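Local coordinates for SsRai1 (Scheffersomyces stipitis, PDB 5BTO), which removes the NAD cap from the 5' end of RNAs with the help of a divalent metal cation, and binds and stimulates the exoribonuclease Rat1, at residues I29-R34 against E215-V220; T259-E264 against R296-F301; K120-P125 against K338-V343; A359-F364 against R374-N379; S85-L90 against G387-S392. One frame throughout, in Å; residues are numbered along the deposited sequence.

Contact 1: residues I29-R34 against E215-V220; sequences IFAFAR and EQYISV
Three flat groups of strand 29-34 each take a side chain of strand 216-220 on one face. The F32 ring has I218 CB over its centre, 4.0 Å from the centroid, and V220 CG2 at its edge. V220 CB lies over the F30 ring nearer the rim, with V220 CG2 3.4 Å from F30 CE2. Both phenylalanines hold CG between backbone N and carbonyl carbon (chi1 60° and 65°), bringing the ring ends nearer the partner strand. The R34 guanidinium stacks on the Q216 amide, planes 15° apart, with R34 NH2 3.4 Å from Q216 CD; R34 NE and NH1 donate to Y214 O and N83 OD1. Beneath these groups the strands pair antiparallel, F32 N donating to I218 O (2.9 Å) and I218 N to F32 O (2.8 Å). I29 and F30 both face V220, a classic beta bulge, with I29 N bonding V220 O at 2.9 Å and F30 N only weakly. Helix 87-101 packs on both phenylalanines; the side chains of F32 and I218 lie about 4 Å from those of substrate-binding Y114 and E235. Main-chain bonds thus set the register, while CH-pi packing and the guanidinium-amide stack fill the face carrying F30, F32 and R34.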
# COMPACT_ATOMS: atom_id res chain seq x y z
N ILE A 29 -28.81 14.14 10.68
CA ILE A 29 -30.05 13.41 11.00
C ILE A 29 -30.50 13.57 12.46
O ILE A 29 -31.68 13.45 12.75
CB ILE A 29 -29.99 11.91 10.60
CG1 ILE A 29 -28.72 11.25 11.14
CG2 ILE A 29 -30.08 11.76 9.10
CD1 ILE A 29 -28.81 9.72 11.19
N PHE A 30 -29.56 13.85 13.36
CA PHE A 30 -29.91 14.18 14.74
C PHE A 30 -28.75 14.88 15.43
O PHE A 30 -27.65 14.95 14.89
CB PHE A 30 -30.39 12.96 15.55
CG PHE A 30 -29.39 11.83 15.67
CD1 PHE A 30 -29.34 10.81 14.72
CD2 PHE A 30 -28.54 11.74 16.77
CE1 PHE A 30 -28.44 9.75 14.84
CE2 PHE A 30 -27.62 10.67 16.89
CZ PHE A 30 -27.59 9.68 15.93
N ALA A 31 -28.99 15.41 16.63
CA ALA A 31 -27.94 16.04 17.40
C ALA A 31 -28.09 15.68 18.85
O ALA A 31 -29.15 15.22 19.27
CB ALA A 31 -27.97 17.57 17.21
N PHE A 32 -27.02 15.85 19.62
CA PHE A 32 -27.12 15.79 21.07
C PHE A 32 -26.11 16.75 21.68
O PHE A 32 -25.32 17.35 20.95
CB PHE A 32 -27.00 14.35 21.61
CG PHE A 32 -25.65 13.69 21.38
CD1 PHE A 32 -25.35 13.08 20.17
CD2 PHE A 32 -24.71 13.62 22.40
CE1 PHE A 32 -24.13 12.44 19.97
CE2 PHE A 32 -23.48 12.98 22.21
CZ PHE A 32 -23.19 12.39 20.99
N ALA A 33 -26.17 16.95 22.99
CA ALA A 33 -25.27 17.91 23.61
C ALA A 33 -24.79 17.45 24.98
O ALA A 33 -25.39 16.57 25.60
CB ALA A 33 -25.94 19.30 23.70
N ARG A 34 -23.69 18.03 25.44
CA ARG A 34 -23.28 17.89 26.83
C ARG A 34 -23.43 19.28 27.45
O ARG A 34 -22.97 20.26 26.88
CB ARG A 34 -21.83 17.40 26.91
CG ARG A 34 -21.36 17.07 28.33
CD ARG A 34 -19.98 16.42 28.31
NE ARG A 34 -18.92 17.37 27.99
CZ ARG A 34 -17.69 17.02 27.64
NH1 ARG A 34 -17.34 15.74 27.55
NH2 ARG A 34 -16.79 17.96 27.36
N GLU A 215 -19.41 22.25 27.93
CA GLU A 215 -20.49 22.39 26.96
C GLU A 215 -20.06 21.98 25.56
O GLU A 215 -19.07 22.50 25.04
CB GLU A 215 -21.02 23.83 26.95
CG GLU A 215 -21.76 24.22 28.22
CD GLU A 215 -22.16 25.68 28.23
OE1 GLU A 215 -21.27 26.54 28.05
OE2 GLU A 215 -23.36 25.97 28.41
N GLN A 216 -20.80 21.05 24.98
CA GLN A 216 -20.55 20.57 23.63
C GLN A 216 -21.86 20.39 22.88
O GLN A 216 -22.82 19.86 23.42
CB GLN A 216 -19.83 19.22 23.65
CG GLN A 216 -18.43 19.24 24.19
CD GLN A 216 -17.78 17.88 24.09
OE1 GLN A 216 -18.46 16.85 24.04
NE2 GLN A 216 -16.45 17.86 24.04
N TYR A 217 -21.87 20.82 21.62
CA TYR A 217 -23.00 20.58 20.72
C TYR A 217 -22.54 19.60 19.65
O TYR A 217 -21.55 19.86 18.95
CB TYR A 217 -23.47 21.90 20.10
CG TYR A 217 -24.56 21.74 19.05
CD1 TYR A 217 -25.86 21.42 19.42
CD2 TYR A 217 -24.29 21.93 17.71
CE1 TYR A 217 -26.85 21.27 18.47
CE2 TYR A 217 -25.29 21.80 16.75
CZ TYR A 217 -26.56 21.47 17.14
OH TYR A 217 -27.56 21.34 16.19
N ILE A 218 -23.22 18.47 19.54
CA ILE A 218 -22.74 17.39 18.66
C ILE A 218 -23.74 17.13 17.56
O ILE A 218 -24.90 16.77 17.83
CB ILE A 218 -22.53 16.07 19.44
CG1 ILE A 218 -21.67 16.30 20.68
CG2 ILE A 218 -21.90 14.99 18.53
CD1 ILE A 218 -20.26 16.73 20.38
N SER A 219 -23.31 17.32 16.32
CA SER A 219 -24.12 17.01 15.16
C SER A 219 -23.80 15.58 14.69
O SER A 219 -22.64 15.17 14.65
CB SER A 219 -23.83 18.00 14.03
OG SER A 219 -24.47 17.62 12.81
N VAL A 220 -24.84 14.82 14.36
CA VAL A 220 -24.63 13.48 13.82
C VAL A 220 -25.20 13.42 12.41
O VAL A 220 -26.38 13.71 12.18
CB VAL A 220 -25.28 12.39 14.70
CG1 VAL A 220 -24.82 11.01 14.22
CG2 VAL A 220 -24.90 12.61 16.15

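Contact 2: residues T259-E264 against R296-F301; sequences TTRILE and RDDSFF
The contact lies at the end of a beta-alpha-beta crossover: the chain leaves strand 254-261, passes through helix 266-286 and returns as the parallel strand 290-296. Two backbone bonds make the last bridge: R296 N to T260 O at 3.0 Å, in the carbonyl plane, and I262 N to R296 O at 2.9 Å, the donor standing above the R296 carbonyl plane. Strand 254-261 also carries metal-binding E256 and L257 and substrate-binding K258, so the bridge joins the C-terminal end of the strand that bears these ligands in the PD-(D/E)XK nuclease fold to its neighbour. Beyond it, R261 runs out fully extended into a salt-bridge network with E264 and D298. Its NE and NH2 grip E264 OE2 side-on, close to the guanidinium plane. D298 instead comes over a face, its carboxylate turned 79° to that plane, making a salt bridge, D298 OD2 to R261 NH2 at 2.6 Å. Since E264 OE2 and D298 OD2 lie 4.0 Å apart, the arginine probably offsets their repulsion. The R296 guanidinium is sandwiched between R261 CB and F300 CE1; R296 NH1 reaches D297 O at 3.1 Å, and a water links R296 NE to T259 OG1. D297 CB packs on I262 CD1 at 3.7 Å.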
# COMPACT_ATOMS: atom_id res chain seq x y z
N THR A 259 -8.22 29.08 16.56
CA THR A 259 -7.22 30.12 16.81
C THR A 259 -5.82 29.62 16.50
O THR A 259 -5.56 28.42 16.51
CB THR A 259 -7.22 30.57 18.28
OG1 THR A 259 -6.75 29.50 19.10
CG2 THR A 259 -8.61 31.00 18.72
N THR A 260 -4.92 30.56 16.23
CA THR A 260 -3.53 30.22 16.00
C THR A 260 -2.70 31.50 16.19
O THR A 260 -3.26 32.59 16.26
CB THR A 260 -3.33 29.63 14.59
OG1 THR A 260 -2.04 29.00 14.50
CG2 THR A 260 -3.46 30.72 13.53
N ARG A 261 -1.38 31.36 16.28
CA ARG A 261 -0.52 32.52 16.43
C ARG A 261 -0.45 33.31 15.13
O ARG A 261 -0.53 32.72 14.04
CB ARG A 261 0.88 32.08 16.88
CG ARG A 261 1.85 33.23 17.12
CD ARG A 261 3.12 32.75 17.80
NE ARG A 261 4.06 33.85 17.99
CZ ARG A 261 5.19 33.75 18.69
NH1 ARG A 261 5.50 32.61 19.29
NH2 ARG A 261 6.00 34.80 18.80
N ILE A 262 -0.32 34.63 15.23
CA ILE A 262 -0.11 35.46 14.05
C ILE A 262 1.05 34.95 13.21
O ILE A 262 1.99 34.35 13.74
CB ILE A 262 0.16 36.94 14.42
CG1 ILE A 262 1.28 37.05 15.45
CG2 ILE A 262 -1.11 37.59 14.96
CD1 ILE A 262 1.60 38.51 15.82
N LEU A 263 0.97 35.18 11.91
CA LEU A 263 1.92 34.63 10.95
C LEU A 263 3.09 35.58 10.75
O LEU A 263 3.19 36.26 9.73
CB LEU A 263 1.22 34.38 9.61
CG LEU A 263 -0.03 33.50 9.65
CD1 LEU A 263 -0.59 33.26 8.25
CD2 LEU A 263 0.29 32.17 10.33
N GLU A 264 4.00 35.61 11.72
CA GLU A 264 5.09 36.59 11.68
C GLU A 264 6.41 36.04 11.16
O GLU A 264 7.43 36.74 11.13
CB GLU A 264 5.26 37.24 13.06
CG GLU A 264 5.25 36.28 14.24
CD GLU A 264 5.29 37.02 15.56
OE1 GLU A 264 5.61 38.23 15.55
OE2 GLU A 264 4.99 36.41 16.62
N ARG A 296 -3.65 35.43 17.05
CA ARG A 296 -3.29 36.13 18.28
C ARG A 296 -1.79 36.25 18.44
O ARG A 296 -1.04 35.44 17.91
CB ARG A 296 -3.91 35.42 19.50
CG ARG A 296 -3.64 33.92 19.54
CD ARG A 296 -2.69 33.58 20.67
NE ARG A 296 -2.08 32.27 20.51
CZ ARG A 296 -0.79 32.02 20.72
NH1 ARG A 296 0.03 32.99 21.10
NH2 ARG A 296 -0.31 30.79 20.55
N ASP A 297 -1.35 37.27 19.19
CA ASP A 297 0.08 37.48 19.39
C ASP A 297 0.60 36.79 20.66
O ASP A 297 -0.13 36.03 21.30
CB ASP A 297 0.44 38.98 19.35
CG ASP A 297 -0.18 39.79 20.49
OD1 ASP A 297 -0.60 39.20 21.51
OD2 ASP A 297 -0.22 41.04 20.37
N ASP A 298 1.86 37.05 21.00
CA ASP A 298 2.48 36.47 22.20
C ASP A 298 1.74 36.81 23.49
O ASP A 298 1.75 36.03 24.44
CB ASP A 298 3.92 36.96 22.34
CG ASP A 298 4.89 36.12 21.54
OD1 ASP A 298 5.12 34.96 21.92
OD2 ASP A 298 5.42 36.64 20.54
N SER A 299 1.14 37.99 23.54
CA SER A 299 0.41 38.41 24.73
C SER A 299 -1.03 37.94 24.66
O SER A 299 -1.85 38.29 25.50
CB SER A 299 0.49 39.93 24.91
OG SER A 299 1.81 40.33 25.19
N PHE A 300 -1.32 37.15 23.63
CA PHE A 300 -2.65 36.56 23.43
C PHE A 300 -3.70 37.59 23.02
O PHE A 300 -4.90 37.32 23.12
CB PHE A 300 -3.09 35.77 24.67
CG PHE A 300 -2.36 34.47 24.86
CD1 PHE A 300 -2.75 33.33 24.16
CD2 PHE A 300 -1.29 34.38 25.73
CE1 PHE A 300 -2.08 32.13 24.33
CE2 PHE A 300 -0.62 33.18 25.91
CZ PHE A 300 -1.01 32.06 25.21
N PHE A 301 -3.26 38.76 22.56
CA PHE A 301 -4.19 39.72 21.97
C PHE A 301 -4.65 39.24 20.61
O PHE A 301 -3.85 38.80 19.78
CB PHE A 301 -3.55 41.11 21.84
CG PHE A 301 -3.39 41.83 23.15
CD1 PHE A 301 -4.50 42.30 23.83
CD2 PHE A 301 -2.14 42.03 23.69
CE1 PHE A 301 -4.36 42.96 25.04
CE2 PHE A 301 -1.99 42.69 24.90
CZ PHE A 301 -3.10 43.16 25.57
O HOH W 1 -4.12 30.52 20.46

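Contact 3: residues K120-P125 against K338-V343; sequences KLLALP and KWYGAV
Segment 120-125 runs from the last part of a helix into a 3-10 segment at L124 and P125, while 338-343 is a regular stretch of helix 333-350; the backbones come nearest at L122 and Y340, 5.0 Å between their CA atoms. W339 makes the main polar approach. With CG anti to the backbone N (chi1 156°), its indole is carried across, bringing NE1 close to L121 O, which lies in plane at the ring edge. W339 NE1 to L121 O measures 2.8 Å, but the N-H...O angle of 128° makes the bond weak; the same oxygen accepts a second weak bond from L124 N. P125 and L124 approach the indole obliquely, P125 CD to W339 CD1 at 3.5 Å and L124 CD2 to W339 CZ2 at 4.0 Å, while V343 CG2 of its own helix lies over one face. One residue on, Y340 presents CB to L122 CD1 at 3.7 Å, and L121 CB meets the edge of its ring. L121 and V343 cross obliquely, L121 CD1 to V343 CG1 at 4.0 Å. The packing is buried and almost wholly apolar. Helix 266-286 packs against L122 and Y340 through L285. L12 of strand 9-12 packs on W339 and V343; F371 of strand 370-375 meets the indole edge-to-face and also touches L121, L124 and V343, so the two helices pack together on the large mixed sheet.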
# COMPACT_ATOMS: atom_id res chain seq x y z
N LYS A 120 -8.30 11.58 11.91
CA LYS A 120 -6.97 11.00 12.14
C LYS A 120 -6.54 10.12 10.96
O LYS A 120 -5.36 10.12 10.59
CB LYS A 120 -6.94 10.18 13.43
CG LYS A 120 -7.10 10.99 14.70
CD LYS A 120 -6.94 10.10 15.92
CE LYS A 120 -6.80 10.91 17.20
NZ LYS A 120 -6.39 10.05 18.35
N LEU A 121 -7.47 9.37 10.39
CA LEU A 121 -7.15 8.53 9.24
C LEU A 121 -6.90 9.38 7.99
O LEU A 121 -5.92 9.16 7.25
CB LEU A 121 -8.27 7.51 8.99
CG LEU A 121 -8.52 6.51 10.11
CD1 LEU A 121 -9.70 5.61 9.77
CD2 LEU A 121 -7.26 5.65 10.32
N LEU A 122 -7.74 10.39 7.77
CA LEU A 122 -7.64 11.22 6.59
C LEU A 122 -6.33 12.02 6.58
O LEU A 122 -5.71 12.21 5.53
CB LEU A 122 -8.85 12.17 6.51
CG LEU A 122 -8.97 13.22 5.42
CD1 LEU A 122 -8.85 12.64 4.03
CD2 LEU A 122 -10.32 13.96 5.56
N ALA A 123 -5.90 12.45 7.76
CA ALA A 123 -4.74 13.34 7.87
C ALA A 123 -3.43 12.58 8.02
O ALA A 123 -2.36 13.18 8.00
CB ALA A 123 -4.91 14.30 9.04
N LEU A 124 -3.53 11.26 8.15
CA LEU A 124 -2.36 10.41 8.44
C LEU A 124 -1.15 10.57 7.50
O LEU A 124 -0.02 10.62 7.98
CB LEU A 124 -2.81 8.93 8.54
CG LEU A 124 -1.76 7.86 8.90
CD1 LEU A 124 -2.41 6.67 9.62
CD2 LEU A 124 -1.00 7.38 7.65
N PRO A 125 -1.36 10.64 6.18
CA PRO A 125 -0.20 10.70 5.28
C PRO A 125 0.74 11.87 5.57
O PRO A 125 1.92 11.80 5.21
CB PRO A 125 -0.84 10.90 3.90
CG PRO A 125 -2.19 10.27 4.02
CD PRO A 125 -2.64 10.55 5.44
N LYS A 338 -7.87 10.17 -1.23
CA LYS A 338 -7.69 8.86 -1.86
C LYS A 338 -7.17 7.82 -0.86
O LYS A 338 -7.58 6.65 -0.90
CB LYS A 338 -6.76 8.96 -3.08
CG LYS A 338 -7.34 9.73 -4.26
CD LYS A 338 -6.29 9.92 -5.33
CE LYS A 338 -6.75 10.87 -6.42
NZ LYS A 338 -5.66 11.18 -7.40
N TRP A 339 -6.25 8.23 0.02
CA TRP A 339 -5.81 7.34 1.10
C TRP A 339 -6.99 6.96 2.01
O TRP A 339 -7.20 5.80 2.37
CB TRP A 339 -4.68 7.99 1.91
CG TRP A 339 -4.55 7.47 3.31
CD1 TRP A 339 -4.93 8.11 4.47
CD2 TRP A 339 -4.03 6.19 3.72
NE1 TRP A 339 -4.65 7.32 5.56
CE2 TRP A 339 -4.10 6.14 5.13
CE3 TRP A 339 -3.49 5.10 3.02
CZ2 TRP A 339 -3.66 5.04 5.86
CZ3 TRP A 339 -3.05 4.00 3.75
CH2 TRP A 339 -3.14 3.98 5.16
N TYR A 340 -7.77 7.96 2.41
CA TYR A 340 -8.88 7.70 3.31
C TYR A 340 -9.87 6.73 2.66
O TYR A 340 -10.37 5.81 3.32
CB TYR A 340 -9.55 9.04 3.63
CG TYR A 340 -10.77 8.94 4.51
CD1 TYR A 340 -10.67 8.46 5.82
CD2 TYR A 340 -12.01 9.36 4.05
CE1 TYR A 340 -11.80 8.38 6.64
CE2 TYR A 340 -13.13 9.29 4.86
CZ TYR A 340 -13.01 8.80 6.14
OH TYR A 340 -14.13 8.74 6.94
N GLY A 341 -10.14 6.92 1.38
CA GLY A 341 -11.03 6.03 0.66
C GLY A 341 -10.48 4.61 0.65
O GLY A 341 -11.23 3.64 0.78
N ALA A 342 -9.17 4.49 0.52
CA ALA A 342 -8.54 3.16 0.52
C ALA A 342 -8.71 2.46 1.87
O ALA A 342 -8.98 1.26 1.94
CB ALA A 342 -7.04 3.25 0.13
N VAL A 343 -8.50 3.22 2.94
CA VAL A 343 -8.60 2.67 4.28
C VAL A 343 -10.02 2.18 4.56
O VAL A 343 -10.22 1.06 5.04
CB VAL A 343 -8.26 3.73 5.35
CG1 VAL A 343 -8.58 3.19 6.75
CG2 VAL A 343 -6.81 4.15 5.23

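Contact 4: residues A359-F364 against R374-N379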
# COMPACT_ATOMS: atom_id res chain seq x y z
N ALA A 359 -13.70 -9.00 17.47
CA ALA A 359 -13.45 -7.56 17.46
C ALA A 359 -12.06 -7.33 16.89
O ALA A 359 -11.22 -8.23 16.92
CB ALA A 359 -13.55 -7.00 18.86
N TYR A 360 -11.81 -6.12 16.40
CA TYR A 360 -10.56 -5.81 15.71
C TYR A 360 -9.90 -4.53 16.23
O TYR A 360 -10.56 -3.63 16.78
CB TYR A 360 -10.79 -5.71 14.19
CG TYR A 360 -11.17 -7.04 13.56
CD1 TYR A 360 -12.49 -7.49 13.57
CD2 TYR A 360 -10.20 -7.85 12.99
CE1 TYR A 360 -12.82 -8.74 13.01
CE2 TYR A 360 -10.53 -9.07 12.43
CZ TYR A 360 -11.83 -9.51 12.43
OH TYR A 360 -12.12 -10.75 11.88
N ARG A 361 -8.58 -4.47 16.08
CA ARG A 361 -7.78 -3.28 16.39
C ARG A 361 -7.13 -2.78 15.11
O ARG A 361 -6.40 -3.51 14.45
CB ARG A 361 -6.71 -3.62 17.43
CG ARG A 361 -5.61 -2.57 17.61
CD ARG A 361 -6.15 -1.26 18.23
NE ARG A 361 -6.97 -1.51 19.42
CZ ARG A 361 -6.50 -1.96 20.58
NH1 ARG A 361 -5.21 -2.23 20.73
NH2 ARG A 361 -7.33 -2.15 21.59
N VAL A 362 -7.43 -1.53 14.75
CA VAL A 362 -6.77 -0.86 13.64
C VAL A 362 -5.70 0.03 14.25
O VAL A 362 -5.98 0.82 15.14
CB VAL A 362 -7.76 0.01 12.83
CG1 VAL A 362 -7.02 0.80 11.74
CG2 VAL A 362 -8.85 -0.84 12.22
N SER A 363 -4.46 -0.12 13.79
CA SER A 363 -3.36 0.61 14.42
C SER A 363 -2.39 1.15 13.39
O SER A 363 -1.98 0.45 12.45
CB SER A 363 -2.61 -0.30 15.40
OG SER A 363 -1.55 0.40 16.03
N PHE A 364 -2.00 2.41 13.57
CA PHE A 364 -0.85 2.93 12.87
C PHE A 364 0.27 3.16 13.87
O PHE A 364 0.10 3.87 14.86
CB PHE A 364 -1.16 4.24 12.13
CG PHE A 364 0.07 4.90 11.56
CD1 PHE A 364 0.71 4.35 10.47
CD2 PHE A 364 0.58 6.06 12.12
CE1 PHE A 364 1.85 4.94 9.94
CE2 PHE A 364 1.71 6.66 11.60
CZ PHE A 364 2.35 6.11 10.50
N ARG A 374 -5.75 -6.07 13.30
CA ARG A 374 -5.50 -7.25 14.12
C ARG A 374 -6.77 -7.72 14.81
O ARG A 374 -7.54 -6.90 15.32
CB ARG A 374 -4.42 -6.91 15.15
CG ARG A 374 -4.27 -7.90 16.27
CD ARG A 374 -3.04 -7.59 17.08
NE ARG A 374 -3.17 -6.38 17.89
CZ ARG A 374 -3.63 -6.37 19.13
NH1 ARG A 374 -4.00 -7.51 19.71
NH2 ARG A 374 -3.71 -5.23 19.81
N GLU A 375 -7.00 -9.03 14.81
CA GLU A 375 -8.13 -9.61 15.53
C GLU A 375 -7.82 -9.65 17.03
O GLU A 375 -6.78 -10.18 17.43
CB GLU A 375 -8.43 -11.03 15.02
CG GLU A 375 -9.61 -11.71 15.70
CD GLU A 375 -9.88 -13.10 15.15
OE1 GLU A 375 -9.46 -13.40 14.01
OE2 GLU A 375 -10.52 -13.90 15.88
N LEU A 376 -8.71 -9.11 17.85
CA LEU A 376 -8.53 -9.12 19.30
C LEU A 376 -8.95 -10.48 19.85
O LEU A 376 -9.68 -11.22 19.20
CB LEU A 376 -9.34 -7.99 19.95
CG LEU A 376 -8.89 -6.58 19.57
CD1 LEU A 376 -9.89 -5.50 19.99
CD2 LEU A 376 -7.50 -6.29 20.15
N MET A 377 -8.49 -10.80 21.06
CA MET A 377 -8.88 -12.04 21.72
C MET A 377 -10.28 -11.89 22.34
O MET A 377 -10.83 -10.79 22.39
CB MET A 377 -7.83 -12.44 22.76
CG MET A 377 -6.43 -12.61 22.18
SD MET A 377 -6.01 -14.34 21.86
CE MET A 377 -4.36 -14.21 21.17
N GLY A 378 -10.84 -12.99 22.81
CA GLY A 378 -12.22 -13.03 23.24
C GLY A 378 -12.58 -12.07 24.37
O GLY A 378 -13.66 -11.50 24.38
N ASN A 379 -11.68 -11.91 25.33
CA ASN A 379 -12.00 -11.07 26.48
C ASN A 379 -12.01 -9.57 26.13
O ASN A 379 -12.76 -8.80 26.72
CB ASN A 379 -11.09 -11.38 27.67
CG ASN A 379 -11.53 -12.65 28.42
OD1 ASN A 379 -12.73 -12.95 28.50
ND2 ASN A 379 -10.57 -13.38 28.97
O HOH W 2 -12.26 -10.85 18.83
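A359 begins the pairing with its carbonyl: L376 N donates to A359 O at 2.8 Å, nearly straight (167°) though from above the carbonyl plane. On its other polar side A359 N gives its hydrogen to a water at 2.7 Å, and that water donates to L376 O, so direct and bridged bonds tie the same two residues. Y360 and E375 are a non-hydrogen-bonded antiparallel pair. The Y360 ring, its CG anti to the carbonyl carbon, leans over the opposing backbone obliquely, with CD2 3.7 Å from E375 CA and CE2 3.9 Å from E375 CB. Replacing Y360 by an alanine would remove these ring carbons and would probably weaken the packing on E375 and on the neighbouring I351 and P352. The carboxylate of E375 reaches on to K358 through OE2. These residues belong to the beta hairpin of strands 359-365 and 370-375, a part of the large mixed sheet away from the annotated sites. R361 pairs with R374 by two backbone bonds, R361 N to R374 O at 2.8 Å and R374 N to R361 O at 2.9 Å, both in the carbonyl plane. Their side chains run alongside each other on the same face, R361 folded at chi2 and chi3, with guanidinium planes 83° apart. R361 NH1 and R374 NH2 stand 3.5 Å apart as two donors of like charge; N135 OD1 accepts from R361 NH2, which probably helps to hold that group in place. L376 CD2 lies over a face of the R361 guanidinium, while its other methyl, CD1, turns back towards A359 CB.

Contact 5: residues S85-L90 against G387-S392; sequences SDMKCL and GEMLTS
Two helix ends meet here: the start of helix 87-101, capped by D86, and the turn where helix 378-388 gives way to helix 392-400, which T391 caps through a bond from F394 N to its OG1. D86 OD1 receives K88 N at 2.9 Å, the donor well above the carboxylate plane, and this caps the first turn, from which M87 and K88 project. K88 stretches from CB to CE and bends only at the last torsion (chi4 59°), so that its ammonium reaches the carbonyl end of the opposing helix. K88 NZ donates to E388 O at 3.1 Å from above the carbonyl plane, at a C=O...N angle of 107°, while K88 CE presses on G387 O at 3.0 Å. T391 crosses the lysine chain obliquely, with CG2 3.9 Å from K88 CG. A leucine in place of K88 would remove the ammonium and would probably leave this helix C-terminus with less compensation of its partial negative charge. E388 O has a second donor, a water at 2.7 Å that accepts in turn from M87 N. M87 and M389 both hold CG anti to their backbone N and bring those carbons to 4.1 Å; M87 lies about 5 Å, side chain to side chain, from substrate-binding Y114. M389 O, buried with no polar partner in the model, faces M87 CG at 3.3 Å.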
# COMPACT_ATOMS: atom_id res chain seq x y z
N SER A 85 -13.75 10.22 23.81
CA SER A 85 -14.85 9.93 22.90
C SER A 85 -15.63 8.73 23.40
O SER A 85 -15.06 7.67 23.69
CB SER A 85 -14.35 9.66 21.49
OG SER A 85 -14.25 10.87 20.75
N ASP A 86 -16.95 8.88 23.47
CA ASP A 86 -17.81 7.93 24.16
C ASP A 86 -18.88 7.36 23.23
O ASP A 86 -19.81 8.07 22.83
CB ASP A 86 -18.47 8.65 25.34
CG ASP A 86 -19.37 7.75 26.15
OD1 ASP A 86 -19.25 6.51 26.03
OD2 ASP A 86 -20.20 8.29 26.91
N MET A 87 -18.76 6.09 22.89
CA MET A 87 -19.74 5.47 22.02
C MET A 87 -21.10 5.36 22.73
O MET A 87 -22.14 5.31 22.08
CB MET A 87 -19.25 4.09 21.54
CG MET A 87 -20.15 3.38 20.53
SD MET A 87 -20.41 4.24 18.95
CE MET A 87 -18.73 4.43 18.37
N LYS A 88 -21.09 5.34 24.06
CA LYS A 88 -22.31 5.15 24.83
C LYS A 88 -23.34 6.25 24.57
O LYS A 88 -24.52 5.97 24.30
CB LYS A 88 -22.01 5.09 26.33
CG LYS A 88 -21.05 3.99 26.73
CD LYS A 88 -20.73 4.07 28.22
CE LYS A 88 -19.80 2.95 28.64
NZ LYS A 88 -18.51 2.98 27.89
N CYS A 89 -22.90 7.50 24.65
CA CYS A 89 -23.82 8.61 24.41
C CYS A 89 -24.27 8.66 22.95
O CYS A 89 -25.44 8.94 22.66
CB CYS A 89 -23.23 9.96 24.88
SG CYS A 89 -21.62 10.45 24.20
N LEU A 90 -23.36 8.39 22.02
CA LEU A 90 -23.72 8.30 20.61
C LEU A 90 -24.80 7.23 20.41
O LEU A 90 -25.79 7.47 19.71
CB LEU A 90 -22.48 8.01 19.74
CG LEU A 90 -22.73 7.81 18.24
CD1 LEU A 90 -23.57 8.97 17.67
CD2 LEU A 90 -21.40 7.66 17.48
N GLY A 387 -20.28 -3.27 27.27
CA GLY A 387 -20.16 -2.07 28.07
C GLY A 387 -19.38 -0.91 27.47
O GLY A 387 -19.88 0.21 27.41
N GLU A 388 -18.14 -1.16 27.04
CA GLU A 388 -17.30 -0.06 26.57
C GLU A 388 -17.75 0.54 25.24
O GLU A 388 -17.81 1.76 25.10
CB GLU A 388 -15.81 -0.44 26.51
CG GLU A 388 -14.96 0.66 25.83
CD GLU A 388 -13.46 0.54 26.07
OE1 GLU A 388 -13.06 -0.09 27.08
OE2 GLU A 388 -12.68 1.07 25.25
N MET A 389 -18.07 -0.31 24.27
CA MET A 389 -18.54 0.16 22.96
C MET A 389 -20.06 0.04 22.83
O MET A 389 -20.77 1.04 22.74
CB MET A 389 -17.86 -0.64 21.84
CG MET A 389 -18.28 -0.25 20.42
SD MET A 389 -17.03 0.71 19.55
CE MET A 389 -15.57 -0.27 19.97
N LEU A 390 -20.56 -1.20 22.82
CA LEU A 390 -22.00 -1.43 22.77
C LEU A 390 -22.59 -1.34 24.17
O LEU A 390 -21.97 -1.77 25.15
CB LEU A 390 -22.30 -2.81 22.17
CG LEU A 390 -21.76 -3.08 20.76
CD1 LEU A 390 -22.13 -4.49 20.29
CD2 LEU A 390 -22.22 -2.03 19.76
N THR A 391 -23.79 -0.78 24.26
CA THR A 391 -24.49 -0.70 25.54
C THR A 391 -25.62 -1.72 25.57
O THR A 391 -26.10 -2.16 24.53
CB THR A 391 -25.10 0.69 25.76
OG1 THR A 391 -26.15 0.90 24.82
CG2 THR A 391 -24.03 1.78 25.58
N SER A 392 -26.04 -2.11 26.76
CA SER A 392 -27.13 -3.07 26.88
C SER A 392 -28.42 -2.50 26.29
O SER A 392 -29.19 -3.22 25.65
CB SER A 392 -27.33 -3.52 28.33
OG SER A 392 -27.63 -2.43 29.18
O HOH W 3 -16.88 4.10 24.17

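In the fold
Contacts 1 and 5 touch directly, F32 CE2 lying 3.7 Å from C89 SG, and the side chains of F32 and M87 both come close to that of substrate-binding Y114. Contacts 3 and 4 also touch, L124 CD1 against F364 CG at 3.6 Å, and contact 3 comes within about 8 Å of the substrate-binding side chains of Q282 and R115. Contacts 4 and 5 share helix 378-388, with about 7 Å between their nearest atoms. Contact 2 stands apart, its centre 30 Å or more from every other, although along the chain it is nested inside the loop closed by contact 3. Contacts 1 and 4 reach one sheet, centres 29 Å apart; contacts 1 and 3 lie on opposite sides of the chain's centre.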